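Local coordinates for protein peroxiredoxin 6 (Arenicola marina, PDB 2V2G) that probably reduces hydrogen peroxide and organic hydroperoxides to water and alcohols as a thiol-specific peroxidase of the Prx6 subfamily, at residues Q164-A172 with L213-S221. The protein carries 1 engineered substitution. Residues are numbered along the deposited sequence; the frame is centred on the assembly and turned at random.
Sequences QLTAQKKVA and LRYTPQPKS
Lys169 lies along one side of the Pro219 ring, the two side chains running past each other in opposite senses, with Lys169 CB 3.9 Å from Pro219 CG. The lysine chain is bent at chi2 (-73°), which carries its outer half over the backbone that follows the proline. Its NZ lies 3.5 Å from Lys220 O at a poor angle for a direct bond; a water spans the pair instead, accepting from Lys169 NZ at 2.8 Å and donating to Lys220 O. With an alanine here, the bridging water would probably lose its ammonium partner, and Pro219 CB the cover of the lysine's CG and CD. Next to this pair, Val171 CG1 points at Pro219 CG, 4.0 Å away, and the same methyl touches Thr216 CG2, the valine and threonine side chains crossing at roughly a right angle. The contact thus ties the C-terminal part of helix 153-168 and strand 171-172 to the C-terminal tail leaving strand 214-216; in the four-stranded antiparallel sheet of the C-terminal domain, strand 183-185 lies between those two strands. Leu165, four residues before Lys169, splits its methyls: CD1 packs against Pro219 O and Ser221 OG, while CD2 rests 3.9 Å from Gln218 NE2 and also meets CG of that glutamine. Gln218 OE1 is held by the backbone N of Gly180, which probably helps to fix the amide's rotation beside the leucine. The amide of Gln168 packs on Ser221, with NE2 3.4 Å from Ser221 CB. That amide is anchored from its own segment: NE2 donates to Gln164 O (3.1 Å, N-H...O 166°), approaching from above the carbonyl plane, while Leu165 O receives the backbone N-H groups of both Gln168 and Lys169.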
loop_
_atom_site.group_PDB
_atom_site.type_symbol
_atom_site.label_atom_id
_atom_site.label_comp_id
_atom_site.label_asym_id
_atom_site.label_seq_id
_atom_site.Cartn_x
_atom_site.Cartn_y
_atom_site.Cartn_z
ATOM N N GLN A 164 -8.276 -9.248 -9.582
ATOM C CA GLN A 164 -9.436 -9.817 -10.292
ATOM C C GLN A 164 -8.951 -10.922 -11.234
ATOM O O GLN A 164 -9.610 -11.968 -11.356
ATOM C CB GLN A 164 -10.204 -8.740 -11.012
ATOM C CG GLN A 164 -10.881 -7.788 -10.064
ATOM C CD GLN A 164 -11.751 -6.787 -10.762
ATOM O OE1 GLN A 164 -11.478 -6.363 -11.888
ATOM N NE2 GLN A 164 -12.819 -6.376 -10.106
ATOM N N LEU A 165 -7.788 -10.711 -11.840
ATOM C CA LEU A 165 -7.205 -11.770 -12.727
ATOM C C LEU A 165 -6.789 -13.028 -11.956
ATOM O O LEU A 165 -7.122 -14.166 -12.320
ATOM C CB LEU A 165 -5.985 -11.178 -13.440
ATOM C CG LEU A 165 -5.139 -12.160 -14.239
ATOM C CD1 LEU A 165 -5.960 -12.745 -15.445
ATOM C CD2 LEU A 165 -3.787 -11.532 -14.655
ATOM N N THR A 166 -6.050 -12.832 -10.844
ATOM C CA THR A 166 -5.505 -13.954 -10.127
ATOM C C THR A 166 -6.547 -14.680 -9.300
ATOM O O THR A 166 -6.272 -15.770 -8.797
ATOM C CB THR A 166 -4.319 -13.458 -9.232
ATOM O OG1 THR A 166 -4.853 -12.497 -8.268
ATOM C CG2 THR A 166 -3.187 -12.844 -10.103
ATOM N N ALA A 167 -7.724 -14.066 -9.068
ATOM C CA ALA A 167 -8.898 -14.774 -8.523
ATOM C C ALA A 167 -9.414 -15.843 -9.459
ATOM O O ALA A 167 -10.007 -16.809 -8.999
ATOM C CB ALA A 167 -10.014 -13.789 -8.238
ATOM N N GLN A 168 -9.269 -15.608 -10.756
ATOM C CA GLN A 168 -9.857 -16.460 -11.794
ATOM C C GLN A 168 -8.884 -17.461 -12.432
ATOM O O GLN A 168 -9.319 -18.531 -12.898
ATOM C CB GLN A 168 -10.378 -15.576 -12.915
ATOM C CG GLN A 168 -11.493 -14.643 -12.593
ATOM C CD GLN A 168 -11.828 -13.798 -13.840
ATOM O OE1 GLN A 168 -12.490 -14.293 -14.765
ATOM N NE2 GLN A 168 -11.307 -12.574 -13.901
ATOM N N LYS A 169 -7.612 -17.094 -12.514
ATOM C CA LYS A 169 -6.600 -17.866 -13.256
ATOM C C LYS A 169 -5.397 -18.234 -12.374
ATOM O O LYS A 169 -5.051 -17.504 -11.454
ATOM C CB LYS A 169 -6.171 -17.061 -14.497
ATOM C CG LYS A 169 -7.356 -16.600 -15.400
ATOM C CD LYS A 169 -7.914 -17.752 -16.133
ATOM C CE LYS A 169 -9.118 -17.326 -16.973
ATOM N NZ LYS A 169 -9.668 -18.446 -17.718
ATOM N N LYS A 170 -4.720 -19.341 -12.704
ATOM C CA LYS A 170 -3.592 -19.898 -11.897
ATOM C C LYS A 170 -2.271 -19.202 -12.216
ATOM O O LYS A 170 -1.235 -19.804 -12.506
ATOM C CB LYS A 170 -3.497 -21.404 -12.109
ATOM C CG LYS A 170 -4.780 -22.113 -11.683
ATOM C CD LYS A 170 -4.643 -23.577 -11.847
ATOM C CE LYS A 170 -5.838 -24.283 -11.194
ATOM N NZ LYS A 170 -5.858 -25.740 -11.451
ATOM N N VAL A 171 -2.355 -17.897 -12.084
ATOM C CA VAL A 171 -1.204 -17.038 -12.348
ATOM C C VAL A 171 -1.026 -16.070 -11.178
ATOM O O VAL A 171 -1.920 -15.880 -10.403
ATOM C CB VAL A 171 -1.280 -16.230 -13.680
ATOM C CG1 VAL A 171 -1.358 -17.210 -14.877
ATOM C CG2 VAL A 171 -2.508 -15.205 -13.678
ATOM N N ALA A 172 0.134 -15.431 -11.146
ATOM C CA ALA A 172 0.404 -14.325 -10.194
ATOM C C ALA A 172 1.117 -13.259 -10.998
ATOM O O ALA A 172 1.828 -13.545 -11.936
ATOM C CB ALA A 172 1.247 -14.793 -8.999
ATOM N N LEU A 213 10.600 -20.679 -12.361
ATOM C CA LEU A 213 10.573 -19.346 -12.980
ATOM C C LEU A 213 9.845 -19.473 -14.343
ATOM O O LEU A 213 10.444 -19.673 -15.414
ATOM C CB LEU A 213 11.983 -18.790 -13.178
ATOM C CG LEU A 213 12.070 -17.267 -13.272
ATOM C CD1 LEU A 213 11.572 -16.530 -12.084
ATOM C CD2 LEU A 213 13.538 -16.912 -13.441
ATOM N N ARG A 214 8.512 -19.418 -14.261
ATOM C CA ARG A 214 7.638 -19.777 -15.359
ATOM C C ARG A 214 6.744 -18.615 -15.763
ATOM O O ARG A 214 5.931 -18.146 -14.979
ATOM C CB ARG A 214 6.788 -21.034 -14.994
ATOM C CG ARG A 214 7.684 -22.265 -14.720
ATOM C CD ARG A 214 6.846 -23.553 -14.526
ATOM N NE ARG A 214 5.971 -23.440 -13.403
ATOM C CZ ARG A 214 5.036 -24.323 -13.066
ATOM N NH1 ARG A 214 4.840 -25.401 -13.801
ATOM N NH2 ARG A 214 4.280 -24.108 -12.011
ATOM N N TYR A 215 6.919 -18.171 -16.990
ATOM C CA TYR A 215 6.155 -17.044 -17.527
ATOM C C TYR A 215 5.077 -17.587 -18.456
ATOM O O TYR A 215 5.264 -18.586 -19.158
ATOM C CB TYR A 215 6.994 -16.111 -18.368
ATOM C CG TYR A 215 8.162 -15.402 -17.718
ATOM C CD1 TYR A 215 9.429 -15.984 -17.751
ATOM C CD2 TYR A 215 8.027 -14.143 -17.127
ATOM C CE1 TYR A 215 10.539 -15.344 -17.209
ATOM C CE2 TYR A 215 9.154 -13.487 -16.558
ATOM C CZ TYR A 215 10.405 -14.105 -16.629
ATOM O OH TYR A 215 11.552 -13.517 -16.084
ATOM N N THR A 216 3.993 -16.845 -18.564
ATOM C CA THR A 216 2.997 -17.107 -19.599
ATOM C C THR A 216 2.319 -15.785 -20.062
ATOM O O THR A 216 2.187 -14.869 -19.251
ATOM C CB THR A 216 1.917 -18.129 -19.072
ATOM O OG1 THR A 216 1.075 -18.544 -20.172
ATOM C CG2 THR A 216 1.076 -17.525 -17.884
ATOM N N PRO A 217 1.873 -15.683 -21.325
ATOM C CA PRO A 217 1.025 -14.511 -21.635
ATOM C C PRO A 217 -0.163 -14.391 -20.676
ATOM O O PRO A 217 -0.672 -15.406 -20.166
ATOM C CB PRO A 217 0.505 -14.804 -23.041
ATOM C CG PRO A 217 1.473 -15.767 -23.633
ATOM C CD PRO A 217 2.037 -16.584 -22.468
ATOM N N GLN A 218 -0.617 -13.168 -20.408
ATOM C CA GLN A 218 -1.730 -13.002 -19.532
ATOM C C GLN A 218 -2.948 -13.739 -20.104
ATOM O O GLN A 218 -3.325 -13.521 -21.268
ATOM C CB GLN A 218 -2.031 -11.534 -19.329
ATOM C CG GLN A 218 -3.328 -11.292 -18.564
ATOM C CD GLN A 218 -3.512 -9.827 -18.202
ATOM O OE1 GLN A 218 -2.526 -9.070 -18.112
ATOM N NE2 GLN A 218 -4.734 -9.457 -17.847
ATOM N N PRO A 219 -3.539 -14.643 -19.298
ATOM C CA PRO A 219 -4.766 -15.313 -19.788
ATOM C C PRO A 219 -5.935 -14.357 -19.957
ATOM O O PRO A 219 -6.085 -13.419 -19.169
ATOM C CB PRO A 219 -5.089 -16.344 -18.693
ATOM C CG PRO A 219 -4.042 -16.276 -17.720
ATOM C CD PRO A 219 -3.104 -15.132 -17.974
ATOM N N LYS A 220 -6.754 -14.592 -20.970
ATOM C CA LYS A 220 -8.080 -13.949 -21.033
ATOM C C LYS A 220 -8.924 -14.352 -19.794
ATOM O O LYS A 220 -8.899 -15.511 -19.403
ATOM C CB LYS A 220 -8.804 -14.347 -22.311
ATOM C CG LYS A 220 -10.315 -14.086 -22.235
ATOM C CD LYS A 220 -10.991 -13.732 -23.563
ATOM C CE LYS A 220 -12.518 -13.564 -23.351
ATOM N NZ LYS A 220 -12.880 -13.000 -21.975
ATOM N N SER A 221 -9.690 -13.415 -19.216
ATOM C CA SER A 221 -10.409 -13.654 -17.939
ATOM C C SER A 221 -11.795 -13.001 -17.933
ATOM O O SER A 221 -12.064 -12.118 -18.759
ATOM C CB SER A 221 -9.566 -13.137 -16.740
ATOM O OG SER A 221 -9.363 -11.720 -16.809
HETATM O O HOH W 1 -8.230 -17.914 -20.033
#